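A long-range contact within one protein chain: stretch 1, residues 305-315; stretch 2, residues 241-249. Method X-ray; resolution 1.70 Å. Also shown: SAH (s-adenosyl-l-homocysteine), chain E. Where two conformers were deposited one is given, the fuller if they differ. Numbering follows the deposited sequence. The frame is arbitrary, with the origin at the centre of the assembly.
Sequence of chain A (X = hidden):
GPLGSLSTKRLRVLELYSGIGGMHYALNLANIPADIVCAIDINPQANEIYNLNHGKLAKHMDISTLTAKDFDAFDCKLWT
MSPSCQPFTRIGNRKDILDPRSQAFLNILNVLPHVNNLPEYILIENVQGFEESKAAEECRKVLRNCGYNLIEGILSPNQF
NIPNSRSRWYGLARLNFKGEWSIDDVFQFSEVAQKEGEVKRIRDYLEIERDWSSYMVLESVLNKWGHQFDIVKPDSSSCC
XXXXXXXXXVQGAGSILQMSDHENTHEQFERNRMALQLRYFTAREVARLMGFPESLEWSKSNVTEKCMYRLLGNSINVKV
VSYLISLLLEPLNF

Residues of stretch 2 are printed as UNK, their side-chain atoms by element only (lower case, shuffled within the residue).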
ATOM      1  N   GLU A 305      15.119   6.733  -8.632  1.00 38.63           N
ATOM      2  CA  GLU A 305      13.882   7.384  -8.206  1.00 42.58           C
ATOM      3  C   GLU A 305      12.729   7.029  -9.135  1.00 41.03           C
ATOM      4  O   GLU A 305      11.584   6.884  -8.691  1.00 37.58           O
ATOM      5  CB  GLU A 305      14.068   8.898  -8.154  1.00 45.88           C
ATOM      6  CG  GLU A 305      12.889   9.607  -7.521  1.00 49.22           C
ATOM      7  CD  GLU A 305      13.099  11.090  -7.355  1.00 53.54           C
ATOM      8  OE1 GLU A 305      13.960  11.658  -8.060  1.00 58.38           O
ATOM      9  OE2 GLU A 305      12.394  11.697  -6.524  1.00 44.98           O
ATOM     10  N   LYS A 306      13.014   6.894 -10.431  1.00 39.49           N
ATOM     11  CA  LYS A 306      11.988   6.479 -11.381  1.00 38.45           C
ATOM     12  C   LYS A 306      11.409   5.120 -11.006  1.00 37.93           C
ATOM     13  O   LYS A 306      10.191   4.911 -11.082  1.00 37.21           O
ATOM     14  CB  LYS A 306      12.583   6.453 -12.788  1.00 43.62           C
ATOM     15  CG  LYS A 306      11.579   6.354 -13.914  1.00 54.12           C
ATOM     16  CD  LYS A 306      12.224   6.771 -15.229  1.00 59.70           C
ATOM     17  CE  LYS A 306      12.894   8.134 -15.096  1.00 60.74           C
ATOM     18  NZ  LYS A 306      13.649   8.527 -16.316  1.00 63.20           N
ATOM     19  N   CYS A 307      12.264   4.183 -10.591  0.58 32.94           N
ATOM     20  CA  CYS A 307      11.768   2.882 -10.160  0.58 35.18           C
ATOM     21  C   CYS A 307      11.067   2.969  -8.809  0.58 33.00           C
ATOM     22  O   CYS A 307      10.136   2.198  -8.545  0.58 31.72           O
ATOM     23  CB  CYS A 307      12.920   1.882 -10.113  0.58 39.34           C
ATOM     24  SG  CYS A 307      13.569   1.464 -11.747  0.58 47.09           S
ATOM     25  N   MET A 308      11.484   3.903  -7.951  1.00 33.92           N
ATOM     26  CA  MET A 308      10.820   4.067  -6.659  1.00 31.97           C
ATOM     27  C   MET A 308       9.364   4.489  -6.827  1.00 28.75           C
ATOM     28  O   MET A 308       8.499   4.048  -6.065  1.00 32.55           O
ATOM     29  CB  MET A 308      11.566   5.082  -5.791  1.00 36.57           C
ATOM     30  CG  MET A 308      12.803   4.529  -5.101  1.00 39.70           C
ATOM     31  SD  MET A 308      12.486   3.086  -4.056  1.00 37.55           S
ATOM     32  CE  MET A 308      11.339   3.732  -2.852  1.00 34.83           C
ATOM     33  N   TYR A 309       9.075   5.369  -7.796  1.00 29.68           N
ATOM     34  CA  TYR A 309       7.679   5.718  -8.057  1.00 29.31           C
ATOM     35  C   TYR A 309       6.853   4.472  -8.345  1.00 30.66           C
ATOM     36  O   TYR A 309       5.702   4.365  -7.910  1.00 30.04           O
ATOM     37  CB  TYR A 309       7.563   6.675  -9.244  1.00 30.25           C
ATOM     38  CG  TYR A 309       7.945   8.119  -9.028  1.00 31.92           C
ATOM     39  CD1 TYR A 309       7.199   8.939  -8.191  1.00 29.63           C
ATOM     40  CD2 TYR A 309       9.006   8.686  -9.725  1.00 33.53           C
ATOM     41  CE1 TYR A 309       7.522  10.272  -8.021  1.00 31.62           C
ATOM     42  CE2 TYR A 309       9.339  10.021  -9.562  1.00 34.12           C
ATOM     43  CZ  TYR A 309       8.591  10.810  -8.710  1.00 31.34           C
ATOM     44  OH  TYR A 309       8.904  12.142  -8.549  1.00 31.48           O
ATOM     45  N   ARG A 310       7.426   3.517  -9.082  1.00 29.79           N
ATOM     46  CA  ARG A 310       6.670   2.317  -9.419  1.00 28.98           C
ATOM     47  C   ARG A 310       6.445   1.451  -8.192  1.00 29.45           C
ATOM     48  O   ARG A 310       5.357   0.887  -8.015  1.00 35.26           O
ATOM     49  CB  ARG A 310       7.398   1.533 -10.509  1.00 30.89           C
ATOM     50  CG  ARG A 310       7.692   2.374 -11.733  1.00 31.42           C
ATOM     51  CD  ARG A 310       8.343   1.561 -12.842  1.00 40.64           C
ATOM     52  NE  ARG A 310       8.649   2.410 -13.994  1.00 48.26           N
ATOM     53  CZ  ARG A 310       9.866   2.573 -14.503  1.00 58.66           C
ATOM     54  NH1 ARG A 310      10.898   1.914 -13.992  1.00 60.92           N
ATOM     55  NH2 ARG A 310      10.046   3.371 -15.548  1.00 59.86           N
ATOM     56  N   LEU A 311       7.466   1.325  -7.340  1.00 26.97           N
ATOM     57  CA  LEU A 311       7.331   0.527  -6.128  1.00 29.93           C
ATOM     58  C   LEU A 311       6.362   1.185  -5.156  1.00 32.12           C
ATOM     59  O   LEU A 311       5.551   0.505  -4.518  1.00 34.27           O
ATOM     60  CB  LEU A 311       8.703   0.335  -5.476  1.00 29.98           C
ATOM     61  CG  LEU A 311       9.724  -0.464  -6.288  1.00 29.01           C
ATOM     62  CD1 LEU A 311      11.089  -0.490  -5.596  1.00 36.84           C
ATOM     63  CD2 LEU A 311       9.204  -1.877  -6.523  1.00 34.93           C
ATOM     64  N   LEU A 312       6.444   2.510  -5.021  1.00 29.73           N
ATOM     65  CA  LEU A 312       5.533   3.227  -4.134  1.00 30.01           C
ATOM     66  C   LEU A 312       4.099   3.159  -4.641  1.00 32.51           C
ATOM     67  O   LEU A 312       3.155   3.053  -3.849  1.00 31.81           O
ATOM     68  CB  LEU A 312       5.995   4.678  -3.987  1.00 31.85           C
ATOM     69  CG  LEU A 312       7.221   4.845  -3.085  1.00 34.73           C
ATOM     70  CD1 LEU A 312       7.877   6.223  -3.267  1.00 32.02           C
ATOM     71  CD2 LEU A 312       6.836   4.616  -1.621  1.00 32.00           C
ATOM     72  N   GLY A 313       3.921   3.198  -5.962  1.00 30.27           N
ATOM     73  CA  GLY A 313       2.594   3.140  -6.552  1.00 32.48           C
ATOM     74  C   GLY A 313       1.826   1.888  -6.190  1.00 33.51           C
ATOM     75  O   GLY A 313       0.590   1.896  -6.235  1.00 36.59           O
ATOM     76  N   ASN A 314       2.532   0.810  -5.842  1.00 30.51           N
ATOM     77  CA  ASN A 314       1.930  -0.456  -5.440  1.00 36.17           C
ATOM     78  C   ASN A 314       2.009  -0.715  -3.942  1.00 36.82           C
ATOM     79  O   ASN A 314       1.751  -1.841  -3.507  1.00 41.11           O
ATOM     80  CB  ASN A 314       2.611  -1.614  -6.172  1.00 43.67           C
ATOM     81  CG  ASN A 314       2.255  -1.663  -7.627  1.00 54.08           C
ATOM     82  OD1 ASN A 314       1.139  -1.314  -8.013  1.00 58.70           O
ATOM     83  ND2 ASN A 314       3.198  -2.106  -8.454  1.00 51.85           N
ATOM     84  N   SER A 315       2.358   0.291  -3.144  0.62 30.89           N
ATOM     85  CA  SER A 315       2.576   0.117  -1.715  0.62 32.33           C
ATOM     86  C   SER A 315       1.326   0.476  -0.917  0.62 32.38           C
ATOM     87  O   SER A 315       0.417   1.152  -1.404  0.62 35.23           O
ATOM     88  CB  SER A 315       3.752   0.977  -1.240  0.62 33.69           C
ATOM     89  OG  SER A 315       4.965   0.577  -1.854  0.62 35.17           O
ATOM     90  N   UNK A 241      -5.024   9.487  -6.088  1.00 35.74           N
ATOM     91  CA  UNK A 241      -4.317   8.242  -5.838  1.00 32.60           C
ATOM     92  C   UNK A 241      -3.100   8.121  -6.750  1.00 32.21           C
ATOM     93  O   UNK A 241      -3.197   8.342  -7.961  1.00 35.71           O
ATOM     94  c   UNK A 241      -5.277   7.076  -6.045  1.00 36.76           C
ATOM     95  s   UNK A 241      -4.587   5.490  -5.653  1.00 39.51           S
ATOM     96  N   UNK A 242      -1.955   7.773  -6.163  1.00 34.03           N
ATOM     97  CA  UNK A 242      -0.739   7.524  -6.930  1.00 34.79           C
ATOM     98  C   UNK A 242      -0.728   6.097  -7.462  1.00 37.23           C
ATOM     99  O   UNK A 242      -1.064   5.151  -6.740  1.00 36.27           O
ATOM    100  c   UNK A 242       0.722   9.161  -5.644  1.00 33.14           C
ATOM    101  c   UNK A 242       0.505   7.735  -6.065  1.00 32.17           C
ATOM    102  c   UNK A 242       0.499   9.548  -4.327  1.00 34.35           C
ATOM    103  c   UNK A 242       1.383  11.425  -6.157  1.00 30.27           C
ATOM    104  c   UNK A 242       1.177  10.105  -6.549  1.00 29.52           C
ATOM    105  c   UNK A 242       1.150  11.798  -4.845  1.00 32.42           C
ATOM    106  c   UNK A 242       0.711  10.853  -3.927  1.00 33.59           C
ATOM    107  N   UNK A 243      -0.307   5.938  -8.717  1.00 32.98           N
ATOM    108  CA  UNK A 243      -0.188   4.614  -9.329  1.00 33.50           C
ATOM    109  C   UNK A 243       1.179   4.453  -9.981  1.00 32.34           C
ATOM    110  O   UNK A 243       1.979   5.390 -10.061  1.00 31.71           O
ATOM    111  o   UNK A 243      -0.922   5.077 -11.589  1.00 34.13           O
ATOM    112  c   UNK A 243      -1.266   4.367 -10.390  1.00 29.26           C
ATOM    113  c   UNK A 243      -2.638   4.811  -9.901  1.00 33.19           C
ATOM    114  N   UNK A 244       1.404   3.240 -10.498  1.00 31.67           N
ATOM    115  CA  UNK A 244       2.602   2.921 -11.264  1.00 34.66           C
ATOM    116  C   UNK A 244       2.772   3.798 -12.498  1.00 32.53           C
ATOM    117  O   UNK A 244       3.895   3.938 -12.998  1.00 35.30           O
ATOM    118  n   UNK A 244       4.832  -1.122 -13.225  1.00 34.59           N
ATOM    119  c   UNK A 244       3.672  -0.576 -12.531  1.00 35.91           C
ATOM    120  c   UNK A 244       3.767   0.925 -12.384  1.00 36.71           C
ATOM    121  n   UNK A 244       4.475  -3.256 -12.455  1.00 40.88           N
ATOM    122  n   UNK A 244       6.254  -2.814 -13.839  1.00 36.29           N
ATOM    123  c   UNK A 244       5.186  -2.399 -13.175  1.00 37.12           C
ATOM    124  c   UNK A 244       2.539   1.448 -11.677  1.00 35.05           C
ATOM    125  N   UNK A 245       1.699   4.401 -12.995  1.00 32.10           N
ATOM    126  CA  UNK A 245       1.773   5.269 -14.150  1.00 32.07           C
ATOM    127  C   UNK A 245       2.245   6.680 -13.877  1.00 29.32           C
ATOM    128  O   UNK A 245       2.416   7.459 -14.819  1.00 31.75           O
ATOM    129  N   UNK A 246       2.464   7.030 -12.612  1.00 31.68           N
ATOM    130  CA  UNK A 246       2.756   8.410 -12.246  1.00 34.10           C
ATOM    131  C   UNK A 246       4.067   8.866 -12.877  1.00 31.82           C
ATOM    132  O   UNK A 246       5.073   8.151 -12.832  1.00 32.03           O
ATOM    133  c   UNK A 246       1.811  10.862 -10.572  1.00 33.68           C
ATOM    134  c   UNK A 246       3.957  11.818  -9.111  1.00 32.18           C
ATOM    135  c   UNK A 246       2.908  12.657  -9.423  1.00 30.65           C
ATOM    136  c   UNK A 246       2.853  10.000 -10.269  1.00 30.78           C
ATOM    137  c   UNK A 246       3.927  10.498  -9.535  1.00 29.87           C
ATOM    138  c   UNK A 246       1.831  12.187 -10.157  1.00 28.69           C
ATOM    139  o   UNK A 246       2.920  13.981  -9.021  1.00 31.48           O
ATOM    140  c   UNK A 246       2.820   8.553 -10.724  1.00 25.59           C
ATOM    141  N   UNK A 247       4.041  10.067 -13.462  1.00 29.62           N
ATOM    142  CA  UNK A 247       5.063  10.756 -14.272  1.00 30.54           C
ATOM    143  C   UNK A 247       5.108  10.218 -15.701  1.00 35.08           C
ATOM    144  O   UNK A 247       5.903  10.727 -16.508  1.00 34.87           O
ATOM    145  c   UNK A 247       6.470  11.092 -12.205  1.00 31.19           C
ATOM    146  c   UNK A 247       6.489  10.717 -13.677  1.00 31.23           C
ATOM    147  o   UNK A 247       7.079   9.413 -13.836  1.00 32.40           O
ATOM    148  N   UNK A 248       4.253   9.261 -16.064  1.00 32.18           N
ATOM    149  CA  UNK A 248       4.234   8.708 -17.416  1.00 33.18           C
ATOM    150  C   UNK A 248       2.858   8.839 -18.052  1.00 33.28           C
ATOM    151  O   UNK A 248       2.727   9.462 -19.109  1.00 36.54           O
ATOM    152  c   UNK A 248       5.967   7.013 -16.667  1.00 38.43           C
ATOM    153  n   UNK A 248       7.172   7.495 -17.132  1.00 42.16           N
ATOM    154  c   UNK A 248       8.132   7.157 -16.290  1.00 40.92           C
ATOM    155  c   UNK A 248       6.240   6.366 -15.510  1.00 40.57           C
ATOM    156  c   UNK A 248       4.677   7.237 -17.391  1.00 34.27           C
ATOM    157  n   UNK A 248       7.593   6.471 -15.297  1.00 40.76           N
ATOM    158  N   UNK A 249       1.832   8.271 -17.429  1.00 32.65           N
ATOM    159  CA  UNK A 249       0.453   8.468 -17.843  1.00 35.54           C
ATOM    160  C   UNK A 249      -0.124   9.630 -17.050  1.00 38.50           C
ATOM    161  O   UNK A 249       0.204   9.808 -15.873  1.00 43.06           O
ATOM    162  c   UNK A 249      -0.800   4.772 -18.039  1.00 37.49           C
ATOM    163  c   UNK A 249       0.028   5.985 -18.435  1.00 38.65           C
ATOM    164  c   UNK A 249      -0.149   6.299 -19.908  1.00 45.49           C
ATOM    165  c   UNK A 249      -0.367   7.202 -17.596  1.00 33.58           C
TER
HETATM  166  N   SAH E 401       2.656  -4.521   0.120  0.96 61.61           N
HETATM  167  CA  SAH E 401       3.950  -4.234  -0.460  0.96 62.54           C
HETATM  168  CB  SAH E 401       3.902  -4.258  -1.990  0.96 60.64           C
HETATM  169  CG  SAH E 401       2.785  -5.164  -2.504  0.96 59.67           C
HETATM  170  SD  SAH E 401       2.471  -4.950  -4.230  0.96 52.52           S
HETATM  171  C   SAH E 401       4.451  -2.916   0.039  0.96 68.45           C
HETATM  172  O   SAH E 401       3.774  -2.315   0.900  0.96 57.48           O
HETATM  173  OXT SAH E 401       5.531  -2.493  -0.425  0.96 67.81           O
HETATM  174  C5' SAH E 401       2.409  -6.664  -4.614  0.96 42.54           C
HETATM  175  C4' SAH E 401       3.820  -7.249  -4.544  0.96 33.21           C
HETATM  176  O4' SAH E 401       3.701  -8.652  -4.684  0.96 32.56           O
HETATM  177  C3' SAH E 401       4.748  -6.741  -5.647  0.96 35.86           C
HETATM  178  O3' SAH E 401       5.970  -6.274  -5.077  0.96 35.19           O
HETATM  179  C2' SAH E 401       5.053  -7.983  -6.488  0.96 33.90           C
HETATM  180  O2' SAH E 401       6.422  -8.031  -6.902  0.96 35.33           O
HETATM  181  C1' SAH E 401       4.742  -9.121  -5.523  0.96 28.13           C
HETATM  182  N9  SAH E 401       4.227 -10.347  -6.167  0.96 32.80           N
HETATM  183  C8  SAH E 401       3.261 -10.441  -7.103  0.96 33.09           C
HETATM  184  N7  SAH E 401       3.057 -11.734  -7.451  0.96 33.36           N
HETATM  185  C5  SAH E 401       3.900 -12.500  -6.732  0.96 33.08           C
HETATM  186  C6  SAH E 401       4.201 -13.941  -6.611  0.96 34.05           C
HETATM  187  N6  SAH E 401       3.536 -14.852  -7.355  0.96 35.72           N
HETATM  188  N1  SAH E 401       5.165 -14.301  -5.730  0.96 33.33           N
HETATM  189  C2  SAH E 401       5.831 -13.401  -4.985  0.96 28.37           C
HETATM  190  N3  SAH E 401       5.608 -12.075  -5.044  0.96 29.09           N
HETATM  191  C4  SAH E 401       4.674 -11.575  -5.893  0.96 32.60           C
HETATM  192  O   HOH W   1       3.544   6.436  -7.856  1.00 35.16           O
HETATM  193  O   HOH W   2      -0.018   1.147  -9.061  1.00 37.42           O
HETATM  194  O   HOH W   3       8.310   5.776 -12.757  1.00 35.82           O

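Position 241 carries one carbon and then one sulfur, the pattern of cysteine, and lies out of reach of the helix of stretch 1: C241. Position 242 has one carbon followed by a ring of six carbons with no further atom, so it is phenylalanine. The CA-to-CB bond of F242 points toward the helix, but the ring leads away, a course suited to a bulky apolar group in a buried place.

At position 243 the first side-chain carbon bears one oxygen and one carbon, which makes it threonine. T243 points away from the helix and turns its hydroxyl to its own chain: its OG1 accepts a hydrogen bond from the backbone N of position 245 at 3.1 Å, steadying a type I turn that runs from 243 to 246.

Position 244 has three carbons, a nitrogen, and a carbon carrying two more nitrogens: arginine. R244 is extended, and its CG packs 4.1 Å from CB of R310; the aliphatic parts meet, and NH2 of R244 ends 4.4 Å from ND2 of N314.

Position 245 has no side-chain atoms, hence glycine. A CB on G245 would be crowded by CB of position 249, at 3.4 Å.

Position 246 shows one carbon and a six-carbon ring bearing an oxygen: tyrosine. The edge of Y246 meets the face of Y309 in an offset edge-to-face pair, centroids 5.8 Å apart, planes at 65°, while its hydroxyl is hydrogen-bonded elsewhere in the structure.

Position 247 again has a carbon bearing one oxygen and one carbon, threonine. CG2 of T247 sits over a face of Y309, 4.1 Å from the ring centroid, in a CH-pi contact; OG1 donates to O of Y246 at 2.6 Å, so one small side chain serves both needs.

Position 248 has one carbon and a five-membered ring of three carbons and two nitrogens: histidine. NE2 of H248 lies 4.2 Å from CG of K306 and 2.7 Å from a water that donates to O of K306. Position 249 has four carbons forked at the second, leucine; L249 is exposed and touches nothing on the helix.

No direct hydrogen bond crosses the contact. Y309 supplies its aromatic centre, and G313 permits close backbone approach, its CA 3.9 Å from C of T243, where a CB would clash. Waters bridge polar groups: one donates to O of T243 and O of Y309, while another accepts from N of R244 and donates to the side-chain OD1 of N314.

Stretch 2 (241-249) CFTRGYTHL
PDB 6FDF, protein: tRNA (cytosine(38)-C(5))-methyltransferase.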